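Local coordinates for putative iron-uptake ABC transport system,periplasmic iron-binding protein (Campylobacter jejuni, PDB 3E13) that binds ferric iron in the periplasm and probably delivers it to an ABC transporter for uptake into the cell, at residues 101-106 against 196-201; 10-15 against 268-273. All blocks are in the same frame, centred on the assembly; numbering follows the deposited sequence.

Contact 1 of 2, residues 101-106 against 196-201. With FE (Fe (III) ion), chain B.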
# COMPACT_ATOMS: atom_id res chain seq x y z
N LYS A 101 7.54 3.09 0.18
CA LYS A 101 6.68 3.41 -0.93
C LYS A 101 6.40 2.15 -1.74
O LYS A 101 7.17 1.18 -1.75
CB LYS A 101 7.33 4.45 -1.89
CG LYS A 101 7.43 5.83 -1.29
CD LYS A 101 8.56 6.67 -1.96
CE LYS A 101 8.15 7.16 -3.34
NZ LYS A 101 9.32 7.84 -4.07
N ARG A 102 5.26 2.17 -2.41
CA ARG A 102 4.85 1.11 -3.35
C ARG A 102 4.05 1.74 -4.49
O ARG A 102 3.49 2.78 -4.32
CB ARG A 102 4.05 0.01 -2.61
CG ARG A 102 2.85 0.54 -1.81
CD ARG A 102 3.14 0.78 -0.30
NE ARG A 102 3.52 -0.44 0.38
CZ ARG A 102 2.73 -1.48 0.69
NH1 ARG A 102 1.45 -1.47 0.38
NH2 ARG A 102 3.22 -2.51 1.36
N ALA A 103 4.02 1.12 -5.66
CA ALA A 103 3.33 1.65 -6.81
C ALA A 103 2.21 0.67 -7.22
O ALA A 103 2.44 -0.54 -7.23
CB ALA A 103 4.32 1.85 -7.96
N ARG A 104 1.02 1.20 -7.52
CA ARG A 104 -0.09 0.39 -7.94
C ARG A 104 -0.11 0.45 -9.47
O ARG A 104 -0.41 1.49 -10.09
CB ARG A 104 -1.40 0.85 -7.30
CG ARG A 104 -2.49 -0.20 -7.41
CD ARG A 104 -3.45 -0.13 -6.29
NE ARG A 104 -4.38 -1.26 -6.24
CZ ARG A 104 -4.08 -2.48 -5.77
NH1 ARG A 104 -2.86 -2.74 -5.34
NH2 ARG A 104 -4.98 -3.47 -5.76
N ILE A 105 0.24 -0.68 -10.07
CA ILE A 105 0.45 -0.77 -11.52
C ILE A 105 -0.54 -1.68 -12.17
O ILE A 105 -1.44 -2.25 -11.50
CB ILE A 105 1.93 -1.18 -11.82
CG1 ILE A 105 2.32 -2.50 -11.15
CG2 ILE A 105 2.87 -0.05 -11.26
CD1 ILE A 105 1.71 -3.75 -11.75
N ILE A 106 -0.41 -1.84 -13.48
CA ILE A 106 -1.29 -2.77 -14.21
C ILE A 106 -0.37 -3.88 -14.72
O ILE A 106 0.59 -3.62 -15.45
CB ILE A 106 -2.02 -2.07 -15.35
CG1 ILE A 106 -2.91 -0.95 -14.85
CG2 ILE A 106 -2.88 -3.09 -16.17
CD1 ILE A 106 -3.35 0.04 -15.96
N MET A 196 -2.49 -4.21 -9.40
CA MET A 196 -1.73 -4.73 -8.28
C MET A 196 -0.49 -3.90 -7.91
O MET A 196 0.03 -3.16 -8.74
CB MET A 196 -1.30 -6.19 -8.54
CG MET A 196 -0.33 -6.38 -9.71
SD MET A 196 0.18 -8.09 -10.03
CE MET A 196 0.90 -8.48 -8.50
N ASN A 197 0.01 -4.07 -6.69
CA ASN A 197 1.18 -3.35 -6.21
C ASN A 197 2.46 -4.06 -6.67
O ASN A 197 2.54 -5.29 -6.83
CB ASN A 197 1.21 -3.22 -4.69
CG ASN A 197 0.17 -2.26 -4.14
OD1 ASN A 197 -0.34 -1.37 -4.84
ND2 ASN A 197 -0.13 -2.43 -2.84
N THR A 198 3.47 -3.26 -6.92
CA THR A 198 4.71 -3.75 -7.46
C THR A 198 5.40 -4.80 -6.61
O THR A 198 5.95 -5.79 -7.14
CB THR A 198 5.71 -2.59 -7.64
OG1 THR A 198 5.68 -1.71 -6.48
CG2 THR A 198 5.40 -1.70 -8.84
N TYR A 199 5.43 -4.59 -5.29
CA TYR A 199 6.18 -5.48 -4.40
C TYR A 199 5.67 -6.91 -4.46
O TYR A 199 6.41 -7.84 -4.26
CB TYR A 199 6.25 -4.95 -2.96
CG TYR A 199 4.93 -4.72 -2.35
CD1 TYR A 199 4.28 -5.74 -1.68
CD2 TYR A 199 4.28 -3.50 -2.49
CE1 TYR A 199 3.03 -5.57 -1.19
CE2 TYR A 199 3.01 -3.31 -1.99
CZ TYR A 199 2.40 -4.33 -1.32
OH TYR A 199 1.11 -4.18 -0.83
N TYR A 200 4.38 -7.09 -4.75
CA TYR A 200 3.87 -8.47 -4.85
C TYR A 200 4.55 -9.23 -5.98
O TYR A 200 4.72 -10.45 -5.86
CB TYR A 200 2.34 -8.54 -5.07
CG TYR A 200 1.59 -8.09 -3.82
CD1 TYR A 200 1.67 -8.81 -2.65
CD2 TYR A 200 0.77 -6.95 -3.83
CE1 TYR A 200 0.99 -8.40 -1.50
CE2 TYR A 200 0.13 -6.52 -2.71
CZ TYR A 200 0.22 -7.24 -1.55
OH TYR A 200 -0.41 -6.86 -0.42
N ILE A 201 4.93 -8.55 -7.07
CA ILE A 201 5.62 -9.24 -8.17
C ILE A 201 6.97 -9.76 -7.66
O ILE A 201 7.35 -10.89 -7.95
CB ILE A 201 5.81 -8.32 -9.42
CG1 ILE A 201 4.43 -7.91 -9.94
CG2 ILE A 201 6.68 -8.99 -10.48
CD1 ILE A 201 4.46 -6.89 -11.02
FE FE B . 0.17 -5.31 0.63

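Contact 2 of 2, residues 10-15 against 268-273. With FE (Fe (III) ion), chain B.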
# COMPACT_ATOMS: atom_id res chain seq x y z
N ARG A 10 -0.36 -4.26 8.03
CA ARG A 10 0.57 -4.93 7.14
C ARG A 10 0.28 -6.45 7.17
O ARG A 10 -0.53 -6.92 8.00
CB ARG A 10 2.02 -4.59 7.49
CG ARG A 10 2.41 -3.22 7.00
CD ARG A 10 3.82 -2.80 7.37
NE ARG A 10 4.86 -3.69 6.86
CZ ARG A 10 5.51 -3.51 5.66
NH1 ARG A 10 5.23 -2.50 4.84
NH2 ARG A 10 6.49 -4.37 5.34
N HIS A 11 0.83 -7.20 6.24
CA HIS A 11 0.45 -8.59 6.06
C HIS A 11 1.59 -9.36 5.39
O HIS A 11 1.39 -10.04 4.36
CB HIS A 11 -0.86 -8.63 5.24
CG HIS A 11 -0.92 -7.56 4.17
ND1 HIS A 11 -1.50 -6.33 4.39
CD2 HIS A 11 -0.44 -7.54 2.90
CE1 HIS A 11 -1.36 -5.59 3.28
NE2 HIS A 11 -0.74 -6.32 2.36
N TYR A 12 2.77 -9.23 6.00
CA TYR A 12 4.02 -9.71 5.40
C TYR A 12 4.87 -10.50 6.37
O TYR A 12 5.04 -10.12 7.54
CB TYR A 12 4.84 -8.52 4.91
CG TYR A 12 4.05 -7.56 4.06
CD1 TYR A 12 3.77 -6.26 4.51
CD2 TYR A 12 3.49 -7.95 2.87
CE1 TYR A 12 3.03 -5.38 3.77
CE2 TYR A 12 2.74 -7.08 2.13
CZ TYR A 12 2.51 -5.80 2.55
OH TYR A 12 1.73 -4.99 1.74
N ASN A 13 5.41 -11.60 5.87
CA ASN A 13 6.34 -12.40 6.65
C ASN A 13 7.60 -11.66 7.01
O ASN A 13 8.17 -11.87 8.07
CB ASN A 13 6.70 -13.64 5.86
CG ASN A 13 5.91 -14.79 6.29
OD1 ASN A 13 4.72 -14.66 6.64
ND2 ASN A 13 6.56 -15.95 6.34
N ALA A 14 8.05 -10.75 6.16
CA ALA A 14 9.25 -9.98 6.44
C ALA A 14 9.18 -9.18 7.73
O ALA A 14 10.18 -8.95 8.41
CB ALA A 14 9.59 -9.03 5.27
N ASP A 15 7.99 -8.77 8.12
CA ASP A 15 7.83 -7.98 9.32
C ASP A 15 8.23 -8.75 10.58
O ASP A 15 8.68 -8.12 11.55
CB ASP A 15 6.38 -7.55 9.43
CG ASP A 15 6.04 -6.53 8.39
OD1 ASP A 15 4.96 -5.90 8.48
OD2 ASP A 15 6.86 -6.23 7.52
N ASP A 268 14.91 -5.70 0.23
CA ASP A 268 15.50 -6.99 -0.09
C ASP A 268 14.58 -8.19 0.13
O ASP A 268 14.65 -9.18 -0.63
CB ASP A 268 16.79 -7.21 0.67
CG ASP A 268 17.95 -6.43 0.08
OD1 ASP A 268 17.84 -5.55 -0.84
OD2 ASP A 268 19.08 -6.64 0.58
N SER A 269 13.79 -8.12 1.19
CA SER A 269 12.94 -9.21 1.61
C SER A 269 11.45 -8.99 1.32
O SER A 269 10.73 -9.97 1.19
CB SER A 269 13.15 -9.53 3.10
OG SER A 269 14.50 -10.02 3.28
N ASN A 270 11.02 -7.74 1.21
CA ASN A 270 9.62 -7.43 0.89
C ASN A 270 9.40 -6.71 -0.42
O ASN A 270 8.25 -6.49 -0.79
CB ASN A 270 8.90 -6.71 2.04
CG ASN A 270 7.45 -7.13 2.16
OD1 ASN A 270 7.17 -8.35 2.19
ND2 ASN A 270 6.54 -6.17 2.21
N TYR A 271 10.48 -6.38 -1.14
CA TYR A 271 10.42 -5.83 -2.47
C TYR A 271 9.72 -4.49 -2.60
O TYR A 271 9.30 -4.13 -3.68
CB TYR A 271 9.88 -6.90 -3.45
CG TYR A 271 10.73 -8.15 -3.27
CD1 TYR A 271 12.03 -8.20 -3.75
CD2 TYR A 271 10.31 -9.20 -2.46
CE1 TYR A 271 12.82 -9.29 -3.50
CE2 TYR A 271 11.08 -10.29 -2.24
CZ TYR A 271 12.34 -10.33 -2.76
OH TYR A 271 13.18 -11.41 -2.50
N GLU A 272 9.70 -3.75 -1.49
CA GLU A 272 9.14 -2.40 -1.48
C GLU A 272 10.23 -1.40 -1.79
O GLU A 272 11.41 -1.75 -1.86
CB GLU A 272 8.49 -2.08 -0.14
CG GLU A 272 7.32 -3.01 0.21
CD GLU A 272 6.79 -2.77 1.61
OE1 GLU A 272 7.26 -3.46 2.53
OE2 GLU A 272 5.91 -1.90 1.74
N PHE A 273 9.83 -0.16 -2.05
CA PHE A 273 10.80 0.95 -2.24
C PHE A 273 11.10 1.56 -0.88
O PHE A 273 10.19 1.97 -0.14
CB PHE A 273 10.24 2.03 -3.18
CG PHE A 273 9.87 1.53 -4.55
CD1 PHE A 273 8.56 1.49 -4.93
CD2 PHE A 273 10.84 1.21 -5.48
CE1 PHE A 273 8.21 1.01 -6.22
CE2 PHE A 273 10.49 0.74 -6.75
CZ PHE A 273 9.17 0.67 -7.09
FE FE B . 0.17 -5.31 0.63
O HOH W 1 7.39 -10.63 3.40

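Contact 1 of 2, residues 101-106 against 196-201
Met196 pairs with Ile105 as an antiparallel hydrogen-bonded pair: Ile105 N donates to Met196 O at 2.8 Å, and Met196 N returns a bond to Ile105 O. Beside these bonds the two side chains run in the same direction, and Ile105 CD1 packs 3.9 Å from Met196 CG. Asn197, opposite Arg104 in the next, non-hydrogen-bonded pair, lays its amide toward Arg104 on the face the two residues share. Its OD1 lies at the edge of the Arg104 guanidinium and takes a weak bond from NH1, whose stronger partner is Asp179; the amide and guanidinium planes stand 78° apart. From the other end of the same amide, Asn197 ND2 gives an in-plane bond of 2.9 Å to Tyr199 OH, a second-shell grip on an iron ligand. Where the strand gives way to the helix, Thr198 N still reaches Ala103 O (2.9 Å), extending the ladder by one bond, while Thr198 CG2 rests on Ala103 CB. Tyr199 holds CG between its own N and carbonyl carbon (chi1 58°), which puts CG on the Arg102 side. Tyr199 CE2 sits over the centre of the Arg102 guanidinium, 3.3 Å from Arg102 CZ, with the two planes 37° apart; Arg102 NH2 is salt-bridged to Glu272. Tyr199 OH binds the iron at 2.1 Å. Tyr200 OH binds the iron at 2.0 Å, and Tyr199 CE1 lies over one face of the Tyr200 ring. A strand running straight into a helix whose first turn carries two adjacent tyrosine ligands forms one wall of the ferric site in this periplasmic iron-binding protein.

Contact 2 of 2, residues 10-15 against 268-273
Arg10 starts with CG anti to its carbonyl carbon (chi1 -77°) and bends at chi3, whereas Glu272 is extended beyond CG, and the two side chains meet tip to tip. Guanidinium and carboxylate are nearly coplanar, 19° apart. Arg10 NH2 bonds to Glu272 OE1 at 3.1 Å, and Arg10 NH1 lies 3.2 Å from both Glu272 OE1 and OE2, all through syn lone pairs. Glu272 OE2 is also bonded by Thr100 OG1 and salt-bridged to Arg102. The same Arg10 guanidinium grips Asp15 side-on, NE to OD1 at 2.7 Å and NH2 to OD2, so in-plane bonds to two carboxylates fix its rotation. Both acids would be expected to stay ionised around this shared cation. Asn270 ND2 adds a third donor to Glu272 OE1, arriving from above the carboxylate plane at 2.8 Å. Asn270 ND2 also lies over the centre of the Tyr12 ring, 3.4 Å from Tyr12 CG, with ring and amide planes 66° apart. His11 flanks the opposite face toward the rim, and Tyr12 CD1 lies over one face of the Arg10 guanidinium, toward its rim. Tyr12 OH binds the iron at 1.9 Å and accepts a hydrogen bond from Arg102 NH2; His11 NE2 is a further ligand. Asn270 OD1 accepts from a water that accepts from Ala14 N, while Ala14 CB rests on Ser269 CB, 4.2 Å away. The contact joins the loop leading into helix 14-26 to the turn between helix 260-268 and strand 273-274; Leu266 of helix 260-268 touches Arg10, and Leu203 of helix 198-205 packs on Asn270.

Contacts 1 and 2, their centres 12 Å apart, supply four of the five iron ligands: Tyr199 and Tyr200 come from contact 1, His11 and Tyr12 from contact 2, and Tyr143 completes the site. At the metal, Tyr199 OH and Tyr12 OH lie 2.8 Å apart. Just behind the ligands, Arg102 NH2 forms a salt bridge with Glu272 OE2 at 2.8 Å, connecting the Arg10-Asp15-Glu272 network to the guanidinium beside Tyr199. Tyr199 CB also packs 3.2 Å from the carbonyl oxygen Tyr271 O. Along the sequence, contact 1 is nested within the long loop that contact 2 closes.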